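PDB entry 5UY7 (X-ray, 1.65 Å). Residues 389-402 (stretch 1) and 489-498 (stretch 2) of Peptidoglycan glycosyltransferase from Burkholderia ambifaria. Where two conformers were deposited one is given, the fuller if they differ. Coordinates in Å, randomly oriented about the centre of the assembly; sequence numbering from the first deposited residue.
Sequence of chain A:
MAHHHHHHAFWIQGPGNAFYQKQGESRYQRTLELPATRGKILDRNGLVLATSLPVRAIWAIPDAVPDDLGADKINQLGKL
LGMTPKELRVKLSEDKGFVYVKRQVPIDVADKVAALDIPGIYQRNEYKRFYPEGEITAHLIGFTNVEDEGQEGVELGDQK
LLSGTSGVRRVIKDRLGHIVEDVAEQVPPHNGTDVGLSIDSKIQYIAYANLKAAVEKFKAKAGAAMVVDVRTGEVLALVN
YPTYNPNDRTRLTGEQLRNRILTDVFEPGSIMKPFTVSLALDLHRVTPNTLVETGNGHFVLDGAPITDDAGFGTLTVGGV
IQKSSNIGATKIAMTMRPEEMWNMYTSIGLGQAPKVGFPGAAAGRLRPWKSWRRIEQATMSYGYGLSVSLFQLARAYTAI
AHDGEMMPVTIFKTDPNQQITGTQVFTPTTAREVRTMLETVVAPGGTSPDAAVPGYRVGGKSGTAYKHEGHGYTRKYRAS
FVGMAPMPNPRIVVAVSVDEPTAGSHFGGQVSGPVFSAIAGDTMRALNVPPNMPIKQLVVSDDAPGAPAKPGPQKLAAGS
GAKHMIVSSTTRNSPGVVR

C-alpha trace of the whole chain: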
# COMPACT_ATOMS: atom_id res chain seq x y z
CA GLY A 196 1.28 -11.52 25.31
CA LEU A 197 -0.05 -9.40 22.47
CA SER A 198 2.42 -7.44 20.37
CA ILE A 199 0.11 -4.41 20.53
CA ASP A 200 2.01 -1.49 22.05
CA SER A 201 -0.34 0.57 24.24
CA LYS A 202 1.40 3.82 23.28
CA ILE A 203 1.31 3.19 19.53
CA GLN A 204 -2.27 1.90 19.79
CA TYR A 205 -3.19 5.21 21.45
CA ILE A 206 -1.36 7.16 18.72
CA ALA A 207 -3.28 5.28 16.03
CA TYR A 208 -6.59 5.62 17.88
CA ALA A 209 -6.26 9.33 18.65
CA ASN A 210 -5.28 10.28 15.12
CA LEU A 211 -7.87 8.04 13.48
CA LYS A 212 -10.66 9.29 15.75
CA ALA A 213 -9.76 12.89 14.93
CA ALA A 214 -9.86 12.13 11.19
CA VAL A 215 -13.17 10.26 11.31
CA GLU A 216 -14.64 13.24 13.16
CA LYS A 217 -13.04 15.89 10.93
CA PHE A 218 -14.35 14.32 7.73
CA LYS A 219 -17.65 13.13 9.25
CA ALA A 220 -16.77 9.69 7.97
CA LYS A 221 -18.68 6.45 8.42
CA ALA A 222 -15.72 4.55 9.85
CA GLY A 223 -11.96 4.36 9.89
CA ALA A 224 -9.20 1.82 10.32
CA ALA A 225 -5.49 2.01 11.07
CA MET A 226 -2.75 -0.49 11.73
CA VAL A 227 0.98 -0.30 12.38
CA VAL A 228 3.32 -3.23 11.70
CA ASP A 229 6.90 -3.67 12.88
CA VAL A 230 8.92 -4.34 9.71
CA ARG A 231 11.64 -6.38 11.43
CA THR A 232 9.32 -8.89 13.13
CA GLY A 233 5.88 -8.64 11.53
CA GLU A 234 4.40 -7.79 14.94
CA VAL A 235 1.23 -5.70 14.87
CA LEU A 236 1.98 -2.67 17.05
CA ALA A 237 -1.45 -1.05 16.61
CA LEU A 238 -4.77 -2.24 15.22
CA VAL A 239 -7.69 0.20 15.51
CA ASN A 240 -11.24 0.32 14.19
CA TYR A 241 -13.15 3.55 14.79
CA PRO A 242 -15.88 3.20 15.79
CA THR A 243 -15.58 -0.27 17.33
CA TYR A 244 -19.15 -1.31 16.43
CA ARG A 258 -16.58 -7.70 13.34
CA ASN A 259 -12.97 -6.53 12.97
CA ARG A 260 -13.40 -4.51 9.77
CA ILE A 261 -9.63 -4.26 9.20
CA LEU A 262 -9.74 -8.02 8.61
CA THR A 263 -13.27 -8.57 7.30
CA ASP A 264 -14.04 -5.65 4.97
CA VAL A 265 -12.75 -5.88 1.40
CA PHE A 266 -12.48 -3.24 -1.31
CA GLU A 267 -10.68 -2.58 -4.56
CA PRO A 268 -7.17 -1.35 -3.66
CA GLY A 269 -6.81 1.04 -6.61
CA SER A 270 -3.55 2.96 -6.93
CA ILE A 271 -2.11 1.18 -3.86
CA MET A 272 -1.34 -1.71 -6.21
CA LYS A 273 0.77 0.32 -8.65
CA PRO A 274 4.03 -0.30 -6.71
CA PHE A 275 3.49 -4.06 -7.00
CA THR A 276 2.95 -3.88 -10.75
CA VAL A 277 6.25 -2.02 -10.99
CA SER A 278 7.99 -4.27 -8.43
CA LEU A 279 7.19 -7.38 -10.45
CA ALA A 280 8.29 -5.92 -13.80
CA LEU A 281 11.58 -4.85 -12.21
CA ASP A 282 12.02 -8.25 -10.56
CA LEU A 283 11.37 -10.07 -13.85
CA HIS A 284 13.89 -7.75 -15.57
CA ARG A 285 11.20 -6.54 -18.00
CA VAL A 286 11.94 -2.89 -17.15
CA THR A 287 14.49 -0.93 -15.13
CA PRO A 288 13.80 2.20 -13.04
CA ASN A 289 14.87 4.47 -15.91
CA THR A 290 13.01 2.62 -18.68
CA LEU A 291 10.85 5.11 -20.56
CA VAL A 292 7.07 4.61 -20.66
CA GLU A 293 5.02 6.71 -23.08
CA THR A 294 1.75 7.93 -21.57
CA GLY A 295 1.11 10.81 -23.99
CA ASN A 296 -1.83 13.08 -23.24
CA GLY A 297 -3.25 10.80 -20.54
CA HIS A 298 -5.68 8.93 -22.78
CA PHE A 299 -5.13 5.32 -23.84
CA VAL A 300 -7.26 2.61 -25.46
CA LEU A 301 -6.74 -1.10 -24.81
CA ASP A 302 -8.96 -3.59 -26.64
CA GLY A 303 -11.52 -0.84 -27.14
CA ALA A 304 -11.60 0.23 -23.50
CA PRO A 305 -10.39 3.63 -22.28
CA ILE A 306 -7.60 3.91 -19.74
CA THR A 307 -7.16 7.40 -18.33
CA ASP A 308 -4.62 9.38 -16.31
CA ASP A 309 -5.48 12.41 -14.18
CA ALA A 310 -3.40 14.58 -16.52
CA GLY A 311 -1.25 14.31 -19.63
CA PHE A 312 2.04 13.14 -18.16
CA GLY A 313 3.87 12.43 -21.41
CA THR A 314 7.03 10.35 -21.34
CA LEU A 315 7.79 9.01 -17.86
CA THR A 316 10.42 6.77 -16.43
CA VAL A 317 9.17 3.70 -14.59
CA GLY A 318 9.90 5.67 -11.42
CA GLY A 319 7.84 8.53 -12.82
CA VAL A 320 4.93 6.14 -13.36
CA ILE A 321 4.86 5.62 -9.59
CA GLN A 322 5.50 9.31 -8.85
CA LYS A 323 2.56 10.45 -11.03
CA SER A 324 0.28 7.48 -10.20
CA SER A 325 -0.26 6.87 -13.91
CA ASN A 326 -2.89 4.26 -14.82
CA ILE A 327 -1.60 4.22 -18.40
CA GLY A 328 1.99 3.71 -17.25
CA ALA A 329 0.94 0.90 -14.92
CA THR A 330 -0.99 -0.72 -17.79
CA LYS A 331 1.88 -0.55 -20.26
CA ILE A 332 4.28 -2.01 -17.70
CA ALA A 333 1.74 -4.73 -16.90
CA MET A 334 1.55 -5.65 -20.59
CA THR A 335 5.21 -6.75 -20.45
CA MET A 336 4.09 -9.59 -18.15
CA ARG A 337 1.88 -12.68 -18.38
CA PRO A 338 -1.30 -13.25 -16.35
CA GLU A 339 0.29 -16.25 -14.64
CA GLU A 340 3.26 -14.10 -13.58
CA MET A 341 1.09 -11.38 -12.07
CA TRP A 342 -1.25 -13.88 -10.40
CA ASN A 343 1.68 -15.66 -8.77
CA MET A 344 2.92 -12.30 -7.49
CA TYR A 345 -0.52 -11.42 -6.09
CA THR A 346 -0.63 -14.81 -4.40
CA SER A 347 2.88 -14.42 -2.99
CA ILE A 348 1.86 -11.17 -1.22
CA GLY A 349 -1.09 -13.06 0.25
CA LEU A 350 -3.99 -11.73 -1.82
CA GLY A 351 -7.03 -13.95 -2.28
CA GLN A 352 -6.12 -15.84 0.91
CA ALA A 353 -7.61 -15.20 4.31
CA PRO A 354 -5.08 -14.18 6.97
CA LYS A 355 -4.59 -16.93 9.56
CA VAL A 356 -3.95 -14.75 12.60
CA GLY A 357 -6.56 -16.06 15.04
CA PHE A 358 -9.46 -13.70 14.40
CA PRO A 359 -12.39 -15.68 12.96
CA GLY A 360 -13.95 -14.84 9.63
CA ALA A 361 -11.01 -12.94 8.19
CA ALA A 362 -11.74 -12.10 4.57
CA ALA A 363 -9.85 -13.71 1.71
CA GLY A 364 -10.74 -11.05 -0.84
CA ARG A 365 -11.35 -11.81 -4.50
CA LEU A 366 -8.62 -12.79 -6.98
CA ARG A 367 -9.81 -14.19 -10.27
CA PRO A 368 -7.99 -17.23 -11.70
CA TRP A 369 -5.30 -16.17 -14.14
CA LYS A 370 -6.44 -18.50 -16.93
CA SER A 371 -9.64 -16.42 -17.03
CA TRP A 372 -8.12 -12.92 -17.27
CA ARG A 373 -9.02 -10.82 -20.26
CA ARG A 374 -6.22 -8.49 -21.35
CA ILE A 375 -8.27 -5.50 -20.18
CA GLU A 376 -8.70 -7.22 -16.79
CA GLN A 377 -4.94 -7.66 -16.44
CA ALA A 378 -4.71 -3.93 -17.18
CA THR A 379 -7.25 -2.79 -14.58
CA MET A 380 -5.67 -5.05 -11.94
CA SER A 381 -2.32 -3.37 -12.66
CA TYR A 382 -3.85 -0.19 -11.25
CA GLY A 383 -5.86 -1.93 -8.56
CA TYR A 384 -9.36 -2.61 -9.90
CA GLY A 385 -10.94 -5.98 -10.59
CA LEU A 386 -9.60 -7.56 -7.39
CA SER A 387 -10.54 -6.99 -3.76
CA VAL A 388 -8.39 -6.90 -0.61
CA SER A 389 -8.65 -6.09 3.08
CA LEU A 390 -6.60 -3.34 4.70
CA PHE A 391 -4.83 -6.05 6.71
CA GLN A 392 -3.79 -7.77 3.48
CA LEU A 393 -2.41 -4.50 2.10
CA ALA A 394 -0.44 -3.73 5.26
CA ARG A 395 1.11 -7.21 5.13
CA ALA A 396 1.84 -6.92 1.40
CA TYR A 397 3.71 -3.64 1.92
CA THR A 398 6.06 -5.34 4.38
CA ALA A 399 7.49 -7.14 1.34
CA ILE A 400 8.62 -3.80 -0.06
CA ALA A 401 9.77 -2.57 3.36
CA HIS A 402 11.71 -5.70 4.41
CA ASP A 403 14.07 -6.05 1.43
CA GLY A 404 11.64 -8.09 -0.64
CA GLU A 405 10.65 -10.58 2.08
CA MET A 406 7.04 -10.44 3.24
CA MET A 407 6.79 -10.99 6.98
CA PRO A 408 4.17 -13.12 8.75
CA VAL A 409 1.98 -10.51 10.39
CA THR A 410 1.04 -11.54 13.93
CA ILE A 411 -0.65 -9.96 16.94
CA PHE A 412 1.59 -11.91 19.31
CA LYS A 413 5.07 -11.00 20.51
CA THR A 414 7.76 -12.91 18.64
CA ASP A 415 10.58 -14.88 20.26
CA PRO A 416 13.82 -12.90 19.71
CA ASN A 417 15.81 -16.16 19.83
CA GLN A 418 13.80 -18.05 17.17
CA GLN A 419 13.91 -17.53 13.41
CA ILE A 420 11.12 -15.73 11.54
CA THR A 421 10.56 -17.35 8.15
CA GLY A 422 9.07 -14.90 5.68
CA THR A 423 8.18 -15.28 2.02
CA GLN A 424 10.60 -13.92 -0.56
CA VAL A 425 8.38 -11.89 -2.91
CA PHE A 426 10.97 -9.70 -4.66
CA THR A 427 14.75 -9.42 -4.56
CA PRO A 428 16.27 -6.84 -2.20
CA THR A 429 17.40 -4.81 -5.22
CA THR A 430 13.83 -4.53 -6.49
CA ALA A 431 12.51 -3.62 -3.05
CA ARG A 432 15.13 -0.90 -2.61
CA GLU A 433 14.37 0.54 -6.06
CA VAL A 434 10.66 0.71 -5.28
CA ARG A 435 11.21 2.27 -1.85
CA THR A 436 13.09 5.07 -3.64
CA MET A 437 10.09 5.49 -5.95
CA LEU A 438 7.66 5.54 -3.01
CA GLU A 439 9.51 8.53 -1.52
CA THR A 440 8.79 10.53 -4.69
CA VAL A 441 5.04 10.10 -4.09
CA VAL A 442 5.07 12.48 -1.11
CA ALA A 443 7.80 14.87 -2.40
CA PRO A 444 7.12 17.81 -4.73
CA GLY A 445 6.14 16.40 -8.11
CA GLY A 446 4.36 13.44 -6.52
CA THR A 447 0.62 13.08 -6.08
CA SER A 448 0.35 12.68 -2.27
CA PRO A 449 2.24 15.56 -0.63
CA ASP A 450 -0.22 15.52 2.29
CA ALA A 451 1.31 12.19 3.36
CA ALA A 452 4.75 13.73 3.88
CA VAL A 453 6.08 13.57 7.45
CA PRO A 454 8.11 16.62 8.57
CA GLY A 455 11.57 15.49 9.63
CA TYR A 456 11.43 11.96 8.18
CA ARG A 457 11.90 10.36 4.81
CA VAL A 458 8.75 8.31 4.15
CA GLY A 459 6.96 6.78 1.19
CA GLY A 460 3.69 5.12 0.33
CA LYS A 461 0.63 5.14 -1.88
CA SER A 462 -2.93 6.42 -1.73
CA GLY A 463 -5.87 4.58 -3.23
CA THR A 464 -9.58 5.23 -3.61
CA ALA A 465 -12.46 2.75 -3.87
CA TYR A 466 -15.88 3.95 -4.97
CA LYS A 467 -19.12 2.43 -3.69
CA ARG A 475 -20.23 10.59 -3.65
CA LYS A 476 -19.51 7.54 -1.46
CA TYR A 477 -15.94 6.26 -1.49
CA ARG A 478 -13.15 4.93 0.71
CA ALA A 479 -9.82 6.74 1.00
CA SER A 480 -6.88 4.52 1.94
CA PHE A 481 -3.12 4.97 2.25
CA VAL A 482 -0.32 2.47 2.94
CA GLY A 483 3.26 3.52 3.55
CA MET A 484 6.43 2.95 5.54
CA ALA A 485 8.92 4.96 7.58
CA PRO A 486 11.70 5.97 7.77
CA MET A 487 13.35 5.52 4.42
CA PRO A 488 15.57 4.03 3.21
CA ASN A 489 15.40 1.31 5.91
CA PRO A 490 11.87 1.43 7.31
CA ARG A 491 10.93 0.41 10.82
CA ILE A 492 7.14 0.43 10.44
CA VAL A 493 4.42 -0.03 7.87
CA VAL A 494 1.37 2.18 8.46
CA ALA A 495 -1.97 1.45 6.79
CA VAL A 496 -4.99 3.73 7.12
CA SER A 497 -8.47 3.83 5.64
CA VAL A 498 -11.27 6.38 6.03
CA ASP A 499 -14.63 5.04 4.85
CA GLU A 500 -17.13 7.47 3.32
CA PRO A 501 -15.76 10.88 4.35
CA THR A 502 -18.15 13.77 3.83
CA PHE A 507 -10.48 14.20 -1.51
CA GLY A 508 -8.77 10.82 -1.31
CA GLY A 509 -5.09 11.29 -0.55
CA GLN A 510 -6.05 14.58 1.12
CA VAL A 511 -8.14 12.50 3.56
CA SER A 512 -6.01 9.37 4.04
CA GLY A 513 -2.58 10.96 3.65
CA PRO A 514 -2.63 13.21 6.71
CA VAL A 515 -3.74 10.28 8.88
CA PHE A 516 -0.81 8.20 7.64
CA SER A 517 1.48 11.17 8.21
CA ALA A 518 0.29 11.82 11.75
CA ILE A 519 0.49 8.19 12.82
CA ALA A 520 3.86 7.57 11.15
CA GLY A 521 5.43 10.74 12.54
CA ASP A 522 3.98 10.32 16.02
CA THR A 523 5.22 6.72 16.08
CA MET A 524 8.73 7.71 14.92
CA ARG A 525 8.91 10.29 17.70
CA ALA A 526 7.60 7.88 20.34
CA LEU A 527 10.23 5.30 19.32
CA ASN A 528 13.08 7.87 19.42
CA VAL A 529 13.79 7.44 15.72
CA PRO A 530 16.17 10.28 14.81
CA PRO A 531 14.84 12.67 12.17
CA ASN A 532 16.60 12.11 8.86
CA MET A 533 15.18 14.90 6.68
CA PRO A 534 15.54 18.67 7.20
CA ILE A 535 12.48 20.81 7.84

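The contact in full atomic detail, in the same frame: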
# COMPACT_ATOMS: atom_id res chain seq x y z
N SER A 389 -8.42 -6.76 1.81
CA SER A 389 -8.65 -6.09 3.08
C SER A 389 -7.48 -5.15 3.37
O SER A 389 -6.40 -5.28 2.80
CB SER A 389 -8.79 -7.09 4.23
OG SER A 389 -7.54 -7.74 4.44
N LEU A 390 -7.70 -4.22 4.31
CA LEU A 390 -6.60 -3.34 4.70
C LEU A 390 -5.48 -4.15 5.35
O LEU A 390 -4.29 -3.86 5.14
CB LEU A 390 -7.08 -2.24 5.64
CG LEU A 390 -6.03 -1.16 5.94
CD1 LEU A 390 -5.71 -0.36 4.69
CD2 LEU A 390 -6.55 -0.25 7.06
N PHE A 391 -5.84 -5.17 6.13
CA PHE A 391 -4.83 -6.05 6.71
C PHE A 391 -3.95 -6.66 5.63
O PHE A 391 -2.72 -6.67 5.75
CB PHE A 391 -5.51 -7.16 7.53
CG PHE A 391 -4.54 -8.03 8.30
CD1 PHE A 391 -3.87 -9.07 7.68
CD2 PHE A 391 -4.31 -7.79 9.65
CE1 PHE A 391 -2.98 -9.86 8.39
CE2 PHE A 391 -3.42 -8.58 10.36
CZ PHE A 391 -2.75 -9.61 9.73
N GLN A 392 -4.57 -7.18 4.56
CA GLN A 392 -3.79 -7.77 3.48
C GLN A 392 -2.84 -6.76 2.85
O GLN A 392 -1.71 -7.11 2.50
CB GLN A 392 -4.72 -8.35 2.42
CG GLN A 392 -5.32 -9.68 2.80
CD GLN A 392 -6.34 -10.14 1.78
OE1 GLN A 392 -6.99 -9.31 1.14
NE2 GLN A 392 -6.48 -11.45 1.61
N LEU A 393 -3.28 -5.51 2.69
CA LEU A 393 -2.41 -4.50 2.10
C LEU A 393 -1.25 -4.15 3.02
O LEU A 393 -0.11 -3.99 2.57
CB LEU A 393 -3.21 -3.24 1.77
CG LEU A 393 -4.20 -3.36 0.61
CD1 LEU A 393 -5.01 -2.07 0.49
CD2 LEU A 393 -3.46 -3.67 -0.70
N ALA A 394 -1.52 -4.01 4.32
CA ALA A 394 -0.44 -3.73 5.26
C ALA A 394 0.61 -4.83 5.21
O ALA A 394 1.81 -4.55 5.12
CB ALA A 394 -0.99 -3.58 6.67
N ARG A 395 0.17 -6.09 5.21
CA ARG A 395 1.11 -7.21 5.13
C ARG A 395 1.88 -7.19 3.81
O ARG A 395 3.11 -7.37 3.79
CB ARG A 395 0.37 -8.53 5.31
CG ARG A 395 1.24 -9.76 5.12
CD ARG A 395 0.45 -11.05 5.35
NE ARG A 395 -0.74 -11.13 4.50
CZ ARG A 395 -1.66 -12.07 4.58
NH1 ARG A 395 -1.56 -13.04 5.49
NH2 ARG A 395 -2.70 -12.06 3.76
N ALA A 396 1.17 -6.97 2.70
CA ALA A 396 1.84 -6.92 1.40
C ALA A 396 2.93 -5.86 1.37
O ALA A 396 4.02 -6.10 0.81
CB ALA A 396 0.81 -6.68 0.29
N TYR A 397 2.69 -4.69 1.97
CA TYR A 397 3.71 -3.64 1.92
C TYR A 397 4.94 -3.98 2.75
O TYR A 397 6.01 -3.39 2.52
CB TYR A 397 3.11 -2.28 2.34
CG TYR A 397 2.63 -1.48 1.13
CD1 TYR A 397 1.51 -1.88 0.41
CD2 TYR A 397 3.33 -0.36 0.69
CE1 TYR A 397 1.09 -1.18 -0.72
CE2 TYR A 397 2.91 0.35 -0.43
CZ TYR A 397 1.79 -0.06 -1.12
OH TYR A 397 1.39 0.65 -2.25
N THR A 398 4.85 -4.93 3.69
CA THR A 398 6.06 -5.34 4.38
C THR A 398 7.04 -5.99 3.43
O THR A 398 8.24 -5.96 3.68
CB THR A 398 5.79 -6.29 5.57
OG1 THR A 398 5.31 -7.56 5.11
CG2 THR A 398 4.81 -5.64 6.58
N ALA A 399 6.56 -6.56 2.31
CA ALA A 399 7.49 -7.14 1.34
C ALA A 399 8.37 -6.07 0.73
O ALA A 399 9.56 -6.30 0.49
CB ALA A 399 6.72 -7.89 0.25
N ILE A 400 7.81 -4.88 0.49
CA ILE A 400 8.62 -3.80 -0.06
C ILE A 400 9.51 -3.21 1.02
O ILE A 400 10.65 -2.82 0.76
CB ILE A 400 7.69 -2.74 -0.68
CG1 ILE A 400 7.00 -3.32 -1.92
CG2 ILE A 400 8.46 -1.44 -1.02
CD1 ILE A 400 5.89 -2.43 -2.46
N ALA A 401 9.00 -3.16 2.26
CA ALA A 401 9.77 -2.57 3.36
C ALA A 401 10.95 -3.44 3.77
O ALA A 401 12.03 -2.91 4.06
CB ALA A 401 8.86 -2.34 4.57
N HIS A 402 10.74 -4.75 3.85
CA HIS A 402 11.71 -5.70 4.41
C HIS A 402 12.51 -6.38 3.31
O HIS A 402 12.58 -7.61 3.22
CB HIS A 402 10.97 -6.73 5.27
CG HIS A 402 11.87 -7.60 6.12
ND1 HIS A 402 11.85 -7.55 7.49
CD2 HIS A 402 12.78 -8.54 5.78
CE1 HIS A 402 12.72 -8.42 7.97
NE2 HIS A 402 13.30 -9.04 6.96
N ASN A 489 15.50 2.58 5.19
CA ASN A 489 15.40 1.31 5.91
C ASN A 489 14.24 1.39 6.90
O ASN A 489 14.44 1.67 8.09
CB ASN A 489 16.71 0.98 6.61
CG ASN A 489 17.86 0.83 5.64
OD1 ASN A 489 17.72 0.18 4.60
ND2 ASN A 489 18.98 1.47 5.95
N PRO A 490 13.02 1.13 6.45
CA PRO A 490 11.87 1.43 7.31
C PRO A 490 11.77 0.52 8.51
O PRO A 490 12.18 -0.65 8.50
CB PRO A 490 10.66 1.25 6.38
CG PRO A 490 11.17 0.52 5.18
CD PRO A 490 12.62 0.80 5.07
N ARG A 491 11.22 1.10 9.57
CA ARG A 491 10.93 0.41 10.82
C ARG A 491 9.48 -0.04 10.91
O ARG A 491 9.20 -1.08 11.52
CB ARG A 491 11.25 1.33 12.00
CG ARG A 491 10.95 0.72 13.34
CD ARG A 491 11.94 1.19 14.37
NE ARG A 491 11.58 0.72 15.70
CZ ARG A 491 12.19 1.10 16.81
NH1 ARG A 491 13.20 1.96 16.73
NH2 ARG A 491 11.80 0.63 17.98
N ILE A 492 8.56 0.74 10.34
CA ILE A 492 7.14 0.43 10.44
C ILE A 492 6.48 0.53 9.07
O ILE A 492 6.93 1.25 8.18
CB ILE A 492 6.41 1.36 11.44
CG1 ILE A 492 6.50 2.82 10.96
CG2 ILE A 492 6.99 1.17 12.85
CD1 ILE A 492 5.76 3.80 11.90
N VAL A 493 5.40 -0.23 8.92
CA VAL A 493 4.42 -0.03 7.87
C VAL A 493 3.18 0.52 8.54
O VAL A 493 2.78 0.03 9.60
CB VAL A 493 4.11 -1.33 7.12
CG1 VAL A 493 2.80 -1.21 6.36
CG2 VAL A 493 5.26 -1.65 6.17
N VAL A 494 2.59 1.57 7.95
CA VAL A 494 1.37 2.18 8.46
C VAL A 494 0.31 2.11 7.38
O VAL A 494 0.54 2.57 6.25
CB VAL A 494 1.59 3.63 8.91
CG1 VAL A 494 0.27 4.28 9.33
CG2 VAL A 494 2.61 3.68 10.04
N ALA A 495 -0.86 1.59 7.73
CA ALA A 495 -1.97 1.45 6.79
C ALA A 495 -3.19 2.12 7.40
O ALA A 495 -3.54 1.84 8.55
CB ALA A 495 -2.26 -0.03 6.50
N VAL A 496 -3.82 3.01 6.63
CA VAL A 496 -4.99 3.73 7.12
C VAL A 496 -6.10 3.68 6.07
O VAL A 496 -5.85 3.58 4.86
CB VAL A 496 -4.67 5.20 7.47
CG1 VAL A 496 -3.61 5.28 8.57
CG2 VAL A 496 -4.21 5.97 6.23
N SER A 497 -7.34 3.74 6.55
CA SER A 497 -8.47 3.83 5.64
C SER A 497 -9.58 4.63 6.31
O SER A 497 -9.88 4.42 7.49
CB SER A 497 -8.98 2.44 5.26
OG SER A 497 -9.83 2.53 4.14
N VAL A 498 -10.16 5.55 5.56
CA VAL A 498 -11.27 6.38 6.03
C VAL A 498 -12.44 6.09 5.10
O VAL A 498 -12.36 6.37 3.89
CB VAL A 498 -10.92 7.87 6.05
CG1 VAL A 498 -12.12 8.70 6.48
CG2 VAL A 498 -9.74 8.13 6.99

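The helix and strand of this contact pack unusually close. Their axes approach to 8.2 Å, where about 10 Å is usual for a helix on a sheet. The closest backbone approach in the register is at Ala394 and Ala495, with Ala394 CA 5.6 Å from Ala495 CA. Both side chains are a single methyl, and Ala394 CB sits 3.8 Å from Ala495 CB. Small residues on both sides go with this close spacing.

No hydrogen bond joins these two stretches. They pack through van der Waals contact alone, burying 407 Å² summed over both sides. The touching residues are at least 89 positions apart in sequence.

Helix 390-401 lies along strand 492-498 and runs roughly against it. The angle between their N-to-C directions is 151°. The start of the helix therefore lies near the later part of the strand, and its end lies near Pro490, just before the strand begins.

The strand alternates. Val493, Ala495 and Ser497 point toward the helix, while Ile492, Val494 and Val496 point away. Val493 has the largest covered area, 85 Å². Val493 CG1 lies 3.7 Å from Ala394 O and 4.2 Å from Tyr397 CB. Val493 CG2 lies 4.0 Å from Thr398 CG2 and 4.0 Å from Ala401 CB. The branched side chain thus meets residues from successive turns of the helix. Tyr397 starts toward the strand, but the end of its side chain leads away, and its OH is hydrogen-bonded elsewhere in the structure.

Leu390, at the start of the helix, packs over the later part of the strand. Leu390 CD1 is 3.9 Å from Ala495 CB and 3.9 Å from Val496 O. Leu390 CD2 is 4.0 Å from Ser497 CB. Ser497 meets the leucine through carbon, while its OG is hydrogen-bonded elsewhere.

At the end of the helix, Ala401 CB packs 3.7 Å from Pro490 CG. Here a methyl meets a proline ring, and the contact is apolar.

Several polar groups of stretch 1 bond within the stretch, and others bond elsewhere in the structure. Ser389 is the N-cap: Gln392 N donates to Ser389 OG at 3.0 Å. Ser389 N donates in return to Gln392 OE1 at 3.0 Å, so the two residues bond reciprocally. Thr398 OG1 donates to Arg395 O at 2.6 Å, while Thr398 CG2 contacts Val493. Backbone bonding loosens nearby: the bond from Thr398 N to Ala394 O is weak at 3.4 Å, and Thr398 N also donates to Arg395 O at 3.0 Å.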